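Local coordinates for protein GTP cyclohydrolase 1 type 2 homolog (Staphylococcus aureus subsp. aureus, PDB 3LNL) that is of unknown function but binds two zinc ions per subunit in a dinuclear centre and assembles into a toroidal NIF3-family homohexamer capped by PII-like domains, at residues B[33-38]-B[95-99]; B[211-215]-B[228-232]; B[280-286]-B[301-307]. The protein carries 2 engineered substitutions. Where two conformers were deposited one is given. Residues are numbered along the deposited sequence.

Contact 1: B[33-38]-B[95-99]; sequences IGDEDV and DINLI. Engineered in segment 33-38: Glu36 (natural residue Gly).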
loop_
_atom_site.group_PDB
_atom_site.type_symbol
_atom_site.label_atom_id
_atom_site.label_comp_id
_atom_site.label_asym_id
_atom_site.label_seq_id
_atom_site.Cartn_x
_atom_site.Cartn_y
_atom_site.Cartn_z
ATOM N N ILE B 33 -17.304 10.903 -24.871
ATOM C CA ILE B 33 -16.837 11.302 -26.171
ATOM C C ILE B 33 -17.888 12.238 -26.724
ATOM O O ILE B 33 -19.025 11.816 -26.935
ATOM C CB ILE B 33 -16.664 10.129 -27.168
ATOM C CG1 ILE B 33 -15.635 9.123 -26.698
ATOM C CG2 ILE B 33 -16.202 10.708 -28.564
ATOM C CD1 ILE B 33 -15.686 7.754 -27.339
ATOM N N GLY B 34 -17.502 13.486 -26.990
ATOM C CA GLY B 34 -18.393 14.412 -27.647
ATOM C C GLY B 34 -18.191 15.875 -27.297
ATOM O O GLY B 34 -17.138 16.292 -26.840
ATOM N N ASP B 35 -19.249 16.652 -27.512
ATOM C CA ASP B 35 -19.229 18.096 -27.408
ATOM C C ASP B 35 -20.528 18.554 -26.734
ATOM O O ASP B 35 -21.619 18.359 -27.279
ATOM C CB ASP B 35 -19.156 18.668 -28.816
ATOM C CG ASP B 35 -19.002 20.151 -28.832
ATOM O OD1 ASP B 35 -19.261 20.823 -27.814
ATOM O OD2 ASP B 35 -18.494 20.640 -29.858
ATOM N N GLU B 36 -20.403 19.149 -25.552
ATOM C CA GLU B 36 -21.556 19.624 -24.749
ATOM C C GLU B 36 -22.445 20.620 -25.509
ATOM O O GLU B 36 -23.658 20.727 -25.255
ATOM C CB GLU B 36 -21.020 20.332 -23.487
ATOM C CG GLU B 36 -20.178 19.407 -22.562
ATOM C CD GLU B 36 -20.955 18.776 -21.438
ATOM O OE1 GLU B 36 -22.172 19.009 -21.283
ATOM O OE2 GLU B 36 -20.336 18.034 -20.653
ATOM N N ASP B 37 -21.825 21.311 -26.465
ATOM C CA ASP B 37 -22.448 22.403 -27.162
ATOM C C ASP B 37 -23.333 21.928 -28.308
ATOM O O ASP B 37 -24.124 22.709 -28.850
ATOM C CB ASP B 37 -21.357 23.369 -27.698
ATOM C CG ASP B 37 -20.308 23.750 -26.629
ATOM O OD1 ASP B 37 -20.700 24.043 -25.452
ATOM O OD2 ASP B 37 -19.079 23.706 -26.975
ATOM N N VAL B 38 -23.209 20.660 -28.691
ATOM C CA VAL B 38 -23.848 20.152 -29.889
ATOM C C VAL B 38 -25.317 19.826 -29.666
ATOM O O VAL B 38 -25.685 19.308 -28.650
ATOM C CB VAL B 38 -23.054 18.911 -30.481
ATOM C CG1 VAL B 38 -23.920 18.096 -31.392
ATOM C CG2 VAL B 38 -21.826 19.470 -31.264
ATOM N N ASP B 95 -19.140 12.952 -35.638
ATOM C CA ASP B 95 -19.749 13.846 -34.653
ATOM C C ASP B 95 -20.873 13.168 -33.857
ATOM O O ASP B 95 -21.937 13.738 -33.647
ATOM C CB ASP B 95 -20.239 15.115 -35.349
ATOM C CG ASP B 95 -19.074 15.945 -35.890
ATOM O OD1 ASP B 95 -18.926 16.003 -37.092
ATOM O OD2 ASP B 95 -18.289 16.476 -35.097
ATOM N N ILE B 96 -20.607 11.932 -33.420
ATOM C CA ILE B 96 -21.487 11.221 -32.546
ATOM C C ILE B 96 -20.965 11.360 -31.114
ATOM O O ILE B 96 -19.753 11.215 -30.816
ATOM C CB ILE B 96 -21.578 9.720 -32.886
ATOM C CG1 ILE B 96 -21.821 9.474 -34.386
ATOM C CG2 ILE B 96 -22.664 9.056 -32.015
ATOM C CD1 ILE B 96 -23.157 9.813 -34.895
ATOM N N ASN B 97 -21.889 11.675 -30.227
ATOM C CA ASN B 97 -21.622 11.822 -28.837
ATOM C C ASN B 97 -21.997 10.541 -28.083
ATOM O O ASN B 97 -23.052 9.962 -28.328
ATOM C CB ASN B 97 -22.461 12.975 -28.282
ATOM C CG ASN B 97 -22.313 14.230 -29.069
ATOM O OD1 ASN B 97 -21.304 14.909 -28.945
ATOM N ND2 ASN B 97 -23.322 14.556 -29.890
ATOM N N LEU B 98 -21.165 10.155 -27.122
ATOM C CA LEU B 98 -21.329 8.927 -26.367
ATOM C C LEU B 98 -21.321 9.262 -24.886
ATOM O O LEU B 98 -20.320 9.761 -24.370
ATOM C CB LEU B 98 -20.204 7.910 -26.684
ATOM C CG LEU B 98 -20.279 6.614 -25.835
ATOM C CD1 LEU B 98 -21.629 5.830 -26.115
ATOM C CD2 LEU B 98 -19.070 5.703 -26.033
ATOM N N ILE B 99 -22.412 8.930 -24.219
ATOM C CA ILE B 99 -22.545 9.093 -22.770
ATOM C C ILE B 99 -22.657 7.703 -22.132
ATOM O O ILE B 99 -23.344 6.835 -22.659
ATOM C CB ILE B 99 -23.865 9.885 -22.452
ATOM C CG1 ILE B 99 -23.771 11.316 -23.031
ATOM C CG2 ILE B 99 -24.234 9.820 -20.928
ATOM C CD1 ILE B 99 -25.208 12.041 -23.198
#
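Asp95, with positive phi, is the C-prime residue of the Schellman motif that ends helix 83-93, and Ile96 carries the chain from there into strand 97-100. The CA-to-CB bond of Ile96 points away from segment 33-38, and its side chain packs on Leu91 and Ile65. The Asn97 side chain links two backbone stretches: OD1 accepts from Asp35 N (3.1 Å) and ND2 donates to Asn63 O. Separately, Asn97 CA makes a CA-H...O contact with Ile33 O (3.2 Å). Gly34 fits closely here, its CA 3.2 Å from Asn97 OD1; a CB would clash with that oxygen. Leu98 then forms an antiparallel, hydrogen-bonded pair with Ile33: Leu98 N to Ile33 O is 2.7 Å, Ile33 N to Leu98 O 3.3 Å. This joins the end of strand 30-32, at one edge of the N-terminal NIF3 sheet within this chain, to strand 97-100, and Ile33 and Gly34 continue the sheet into a parallel ladder with a second subunit. Leu98 CD2 meets Ile33 CD1 at 4.2 Å.

Contact 2: B[211-215]-B[228-232]; sequences KSRAE and VFDFI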
loop_
_atom_site.group_PDB
_atom_site.type_symbol
_atom_site.label_atom_id
_atom_site.label_comp_id
_atom_site.label_asym_id
_atom_site.label_seq_id
_atom_site.Cartn_x
_atom_site.Cartn_y
_atom_site.Cartn_z
ATOM N N LYS B 211 -22.249 23.021 3.553
ATOM C CA LYS B 211 -21.629 23.450 4.827
ATOM C C LYS B 211 -21.021 24.856 4.705
ATOM O O LYS B 211 -21.419 25.778 5.411
ATOM C CB LYS B 211 -20.589 22.415 5.307
ATOM C CG LYS B 211 -19.911 22.684 6.683
ATOM C CD LYS B 211 -19.143 21.436 7.211
ATOM C CE LYS B 211 -18.308 21.724 8.500
ATOM N NZ LYS B 211 -18.187 20.546 9.483
ATOM N N SER B 212 -20.097 25.023 3.767
ATOM C CA SER B 212 -19.376 26.290 3.617
ATOM C C SER B 212 -20.307 27.473 3.382
ATOM O O SER B 212 -20.114 28.531 3.965
ATOM C CB SER B 212 -18.340 26.202 2.496
ATOM O OG SER B 212 -18.910 26.491 1.220
ATOM N N ARG B 213 -21.316 27.295 2.537
ATOM C CA ARG B 213 -22.271 28.364 2.290
ATOM C C ARG B 213 -23.128 28.642 3.525
ATOM O O ARG B 213 -23.433 29.791 3.826
ATOM C CB ARG B 213 -23.167 28.046 1.099
ATOM C CG ARG B 213 -24.029 29.234 0.687
ATOM C CD ARG B 213 -24.513 29.117 -0.749
ATOM N NE ARG B 213 -25.430 30.197 -1.134
ATOM C CZ ARG B 213 -26.719 30.266 -0.789
ATOM N NH1 ARG B 213 -27.462 31.293 -1.208
ATOM N NH2 ARG B 213 -27.275 29.327 -0.013
ATOM N N ALA B 214 -23.505 27.587 4.242
ATOM C CA ALA B 214 -24.269 27.761 5.468
ATOM C C ALA B 214 -23.482 28.633 6.442
ATOM O O ALA B 214 -24.024 29.604 6.981
ATOM C CB ALA B 214 -24.591 26.410 6.089
ATOM N N GLU B 215 -22.209 28.279 6.657
ATOM C CA GLU B 215 -21.267 29.097 7.452
ATOM C C GLU B 215 -21.266 30.583 7.061
ATOM O O GLU B 215 -21.345 31.466 7.923
ATOM C CB GLU B 215 -19.827 28.587 7.287
ATOM C CG GLU B 215 -19.441 27.452 8.206
ATOM C CD GLU B 215 -17.982 27.542 8.648
ATOM O OE1 GLU B 215 -17.116 27.032 7.911
ATOM O OE2 GLU B 215 -17.707 28.123 9.724
ATOM N N VAL B 228 -22.649 31.616 17.583
ATOM C CA VAL B 228 -22.402 30.218 17.956
ATOM C C VAL B 228 -23.255 29.275 17.097
ATOM O O VAL B 228 -24.489 29.339 17.137
ATOM C CB VAL B 228 -22.703 29.961 19.458
ATOM C CG1 VAL B 228 -22.090 28.623 19.913
ATOM C CG2 VAL B 228 -22.208 31.144 20.331
ATOM N N PHE B 229 -22.588 28.423 16.314
ATOM C CA PHE B 229 -23.262 27.496 15.379
ATOM C C PHE B 229 -22.458 26.205 15.208
ATOM O O PHE B 229 -21.217 26.225 15.268
ATOM C CB PHE B 229 -23.522 28.148 14.006
ATOM C CG PHE B 229 -22.263 28.569 13.271
ATOM C CD1 PHE B 229 -21.605 27.684 12.430
ATOM C CD2 PHE B 229 -21.745 29.859 13.425
ATOM C CE1 PHE B 229 -20.443 28.072 11.761
ATOM C CE2 PHE B 229 -20.589 30.257 12.760
ATOM C CZ PHE B 229 -19.939 29.366 11.923
ATOM N N ASP B 230 -23.178 25.100 15.005
ATOM C CA ASP B 230 -22.590 23.765 14.924
ATOM C C ASP B 230 -23.157 22.975 13.733
ATOM O O ASP B 230 -24.339 23.080 13.413
ATOM C CB ASP B 230 -22.893 22.945 16.180
ATOM C CG ASP B 230 -22.529 23.664 17.462
ATOM O OD1 ASP B 230 -21.336 24.008 17.628
ATOM O OD2 ASP B 230 -23.441 23.859 18.306
ATOM N N PHE B 231 -22.288 22.182 13.113
ATOM C CA PHE B 231 -22.669 21.216 12.094
ATOM C C PHE B 231 -22.416 19.835 12.651
ATOM O O PHE B 231 -21.271 19.477 12.971
ATOM C CB PHE B 231 -21.853 21.401 10.821
ATOM C CG PHE B 231 -21.933 22.783 10.247
ATOM C CD1 PHE B 231 -20.896 23.676 10.433
ATOM C CD2 PHE B 231 -23.046 23.184 9.511
ATOM C CE1 PHE B 231 -20.953 24.943 9.886
ATOM C CE2 PHE B 231 -23.119 24.456 8.970
ATOM C CZ PHE B 231 -22.070 25.335 9.150
ATOM N N ILE B 232 -23.498 19.085 12.788
ATOM C CA ILE B 232 -23.458 17.725 13.285
ATOM C C ILE B 232 -23.682 16.803 12.103
ATOM O O ILE B 232 -24.737 16.814 11.517
ATOM C CB ILE B 232 -24.556 17.514 14.325
ATOM C CG1 ILE B 232 -24.296 18.418 15.539
ATOM C CG2 ILE B 232 -24.645 16.055 14.695
ATOM C CD1 ILE B 232 -25.409 18.391 16.522
#
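Lys211 lays its aliphatic chain over one face of the Phe231 ring: CG sits 3.9 Å from the ring centroid and only 7° off the ring normal, a well-centred CH-pi contact. Further along the same side chain, Lys211 CE is 3.8 Å from Phe231 CD1. The ring edge is taken up by the next turn of the helix, where Ala214 CB lies 3.8 Å from Phe231 CE2 and Glu215 CG 3.4 Å from Phe231 CE1, both near the ring plane. Phe231 is thus held by Lys211, Ala214 and Glu215, and it is the residue most covered by the opposing segment. Phe229, two residues earlier on the strand, also directs its CA-to-CB bond toward the helix; its CZ meets Glu215 OE2 edge-on at 3.4 Å, and its ring packs on Ile218 and Lys219 of the same helix. The axes of the short segments, helix 211-215 and strand 229-232, are nearly antiparallel (166°), with a closest approach of 10.4 Å, which is the spacing of a helix lying on a sheet. This is the alpha/beta layering of the PII-like domain that bulges out between the two NIF3 domains. No hydrogen bond links the two segments, so their cohesion rests mainly on aromatic and aliphatic packing, with one carboxylate oxygen against a ring edge, while Glu215 OE1 is hydrogen-bonded to Thr237 OG1 of a neighbouring subunit and Lys211 NZ makes a weak hydrogen bond to Lys235 O of the same neighbour.

Contact 3: B[280-286]-B[301-307]; sequences IKRIAII and GADVFVT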
loop_
_atom_site.group_PDB
_atom_site.type_symbol
_atom_site.label_atom_id
_atom_site.label_comp_id
_atom_site.label_asym_id
_atom_site.label_seq_id
_atom_site.Cartn_x
_atom_site.Cartn_y
_atom_site.Cartn_z
ATOM N N ILE B 280 -37.846 -21.599 -3.579
ATOM C CA ILE B 280 -37.338 -20.265 -3.797
ATOM C C ILE B 280 -38.524 -19.332 -3.595
ATOM O O ILE B 280 -39.548 -19.531 -4.206
ATOM C CB ILE B 280 -36.873 -20.129 -5.304
ATOM C CG1 ILE B 280 -35.544 -20.844 -5.549
ATOM C CG2 ILE B 280 -36.667 -18.721 -5.745
ATOM C CD1 ILE B 280 -34.636 -20.947 -4.315
ATOM N N LYS B 281 -38.378 -18.296 -2.781
ATOM C CA LYS B 281 -39.368 -17.222 -2.750
ATOM C C LYS B 281 -38.757 -15.835 -2.952
ATOM O O LYS B 281 -39.295 -15.026 -3.739
ATOM C CB LYS B 281 -40.102 -17.259 -1.424
ATOM C CG LYS B 281 -41.005 -16.096 -1.217
ATOM C CD LYS B 281 -42.242 -16.186 -2.115
ATOM C CE LYS B 281 -43.196 -15.086 -1.783
ATOM N NZ LYS B 281 -44.241 -15.105 -2.795
ATOM N N ARG B 282 -37.709 -15.540 -2.187
ATOM C CA ARG B 282 -37.032 -14.269 -2.245
ATOM C C ARG B 282 -35.747 -14.367 -3.077
ATOM O O ARG B 282 -34.936 -15.261 -2.888
ATOM C CB ARG B 282 -36.730 -13.749 -0.834
ATOM C CG ARG B 282 -37.936 -13.766 0.058
ATOM C CD ARG B 282 -37.644 -13.263 1.469
ATOM N NE ARG B 282 -37.279 -11.858 1.387
ATOM C CZ ARG B 282 -36.735 -11.166 2.376
ATOM N NH1 ARG B 282 -36.476 -11.753 3.545
ATOM N NH2 ARG B 282 -36.459 -9.877 2.193
ATOM N N ILE B 283 -35.570 -13.393 -3.961
ATOM C CA ILE B 283 -34.566 -13.369 -4.987
ATOM C C ILE B 283 -33.739 -12.086 -4.865
ATOM O O ILE B 283 -34.279 -11.005 -4.832
ATOM C CB ILE B 283 -35.290 -13.424 -6.341
ATOM C CG1 ILE B 283 -36.122 -14.769 -6.404
ATOM C CG2 ILE B 283 -34.283 -13.393 -7.510
ATOM C CD1 ILE B 283 -37.415 -14.587 -6.963
ATOM N N ALA B 284 -32.418 -12.207 -4.770
ATOM C CA ALA B 284 -31.546 -11.037 -4.860
ATOM C C ALA B 284 -30.972 -11.030 -6.281
ATOM O O ALA B 284 -30.575 -12.091 -6.784
ATOM C CB ALA B 284 -30.429 -11.137 -3.829
ATOM N N ILE B 285 -30.890 -9.860 -6.887
ATOM C CA ILE B 285 -30.412 -9.700 -8.273
ATOM C C ILE B 285 -29.382 -8.598 -8.370
ATOM O O ILE B 285 -29.633 -7.473 -7.967
ATOM C CB ILE B 285 -31.534 -9.328 -9.238
ATOM C CG1 ILE B 285 -32.637 -10.387 -9.275
ATOM C CG2 ILE B 285 -30.975 -9.159 -10.671
ATOM C CD1 ILE B 285 -33.986 -9.816 -9.777
ATOM N N ILE B 286 -28.193 -8.954 -8.859
ATOM C CA ILE B 286 -27.193 -7.980 -9.282
ATOM C C ILE B 286 -26.782 -8.324 -10.713
ATOM O O ILE B 286 -26.046 -9.271 -10.987
ATOM C CB ILE B 286 -25.970 -7.857 -8.361
ATOM C CG1 ILE B 286 -26.401 -7.448 -6.967
ATOM C CG2 ILE B 286 -24.970 -6.796 -8.951
ATOM C CD1 ILE B 286 -25.309 -7.400 -5.953
ATOM N N GLY B 301 -31.718 -12.193 3.435
ATOM C CA GLY B 301 -32.964 -12.974 3.265
ATOM C C GLY B 301 -33.176 -13.632 1.894
ATOM O O GLY B 301 -34.200 -14.271 1.645
ATOM N N ALA B 302 -32.220 -13.509 0.986
ATOM C CA ALA B 302 -32.366 -14.148 -0.321
ATOM C C ALA B 302 -32.354 -15.663 -0.246
ATOM O O ALA B 302 -31.569 -16.223 0.471
ATOM C CB ALA B 302 -31.271 -13.672 -1.270
ATOM N N ASP B 303 -33.232 -16.315 -0.987
ATOM C CA ASP B 303 -33.149 -17.762 -1.260
ATOM C C ASP B 303 -32.223 -18.125 -2.420
ATOM O O ASP B 303 -31.776 -19.284 -2.517
ATOM C CB ASP B 303 -34.549 -18.339 -1.556
ATOM C CG ASP B 303 -35.529 -18.118 -0.390
ATOM O OD1 ASP B 303 -35.100 -18.234 0.780
ATOM O OD2 ASP B 303 -36.712 -17.791 -0.667
ATOM N N VAL B 304 -31.948 -17.144 -3.297
ATOM C CA VAL B 304 -31.082 -17.329 -4.454
ATOM C C VAL B 304 -30.551 -15.954 -4.859
ATOM O O VAL B 304 -31.218 -14.911 -4.653
ATOM C CB VAL B 304 -31.845 -18.038 -5.652
ATOM C CG1 VAL B 304 -33.079 -17.194 -6.118
ATOM C CG2 VAL B 304 -30.901 -18.347 -6.833
ATOM N N PHE B 305 -29.313 -15.972 -5.322
ATOM C CA PHE B 305 -28.615 -14.840 -5.796
ATOM C C PHE B 305 -28.459 -14.978 -7.297
ATOM O O PHE B 305 -27.867 -15.928 -7.769
ATOM C CB PHE B 305 -27.268 -14.722 -5.138
ATOM C CG PHE B 305 -26.511 -13.473 -5.516
ATOM C CD1 PHE B 305 -26.962 -12.218 -5.110
ATOM C CD2 PHE B 305 -25.365 -13.545 -6.328
ATOM C CE1 PHE B 305 -26.263 -11.071 -5.434
ATOM C CE2 PHE B 305 -24.674 -12.397 -6.688
ATOM C CZ PHE B 305 -25.120 -11.150 -6.247
ATOM N N VAL B 306 -29.009 -14.018 -8.037
ATOM C CA VAL B 306 -29.014 -14.029 -9.494
ATOM C C VAL B 306 -28.042 -13.004 -10.020
ATOM O O VAL B 306 -28.102 -11.798 -9.647
ATOM C CB VAL B 306 -30.415 -13.693 -10.059
ATOM C CG1 VAL B 306 -30.384 -13.644 -11.613
ATOM C CG2 VAL B 306 -31.466 -14.709 -9.537
ATOM N N THR B 307 -27.116 -13.459 -10.872
ATOM C CA THR B 307 -26.094 -12.574 -11.419
ATOM C C THR B 307 -25.532 -13.157 -12.725
ATOM O O THR B 307 -26.090 -14.111 -13.270
ATOM C CB THR B 307 -24.975 -12.297 -10.374
ATOM O OG1 THR B 307 -24.216 -11.153 -10.764
ATOM C CG2 THR B 307 -24.001 -13.492 -10.170
#
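Asp303 OD2 accepts two backbone amides, N of Lys281 at 2.7 Å and N of Arg282 at 2.9 Å, while Asp303 N returns a bond to O of Arg282 (2.8 Å). At the other end, Thr307 OG1 donates to O of Ile286 (2.6 Å) and is also bonded to N of Gly290. Between these ends runs a parallel ladder: Ala284 N to Val304 O (3.0 Å), Val306 N to Ala284 O (2.8 Å) and Ile286 N to Val306 O (3.0 Å). The strands, whose segment axes approach to 4.7 Å with a crossing angle of -32°, belong to a beta-alpha-beta unit of the C-terminal NIF3 domain whose helix 294-299 ends in a Schellman motif at Gly301. One face of the sheet carries Ile283, Ile285, Val304 and Val306, with Ile283 CG2 and Val306 CG2 3.7 Å apart; Phe257 and Leu122 cover Ile283 there. On the other face Ala284 CB meets Ala302 CB (3.7 Å) and Phe305 CD1 (3.9 Å) beneath Ala297 of the crossover helix. Ile286 CD1 touches the Phe305 edge at CZ (3.8 Å), and the Ile286 side chain borders the metal centre, about 7 Å from a zinc ion and about 6 Å from the side chain of its ligand Asp106.

In the fold
Contacts 1 and 3 are buried sheet pairings, one in each NIF3 domain, on opposite sides of the chain's centre with centres about 39 Å apart; contact 2, only partly buried, lies in the protruding PII-like domain. Backbone hydrogen bonds dominate the first and third, antiparallel in contact 1, at the sheet's edge within this chain, where a neighbouring subunit extends it, and parallel inside the beta-alpha-beta unit of contact 3, whereas contact 2 has none and relies on aromatic packing. Contacts 2 and 3 share no element, yet strands 229-238 and 279-285 belong to one branched sheet, although the centres of the two contacts lie about 43 Å apart. Contact 2 also meets neighbouring subunits, while none touches contact 3.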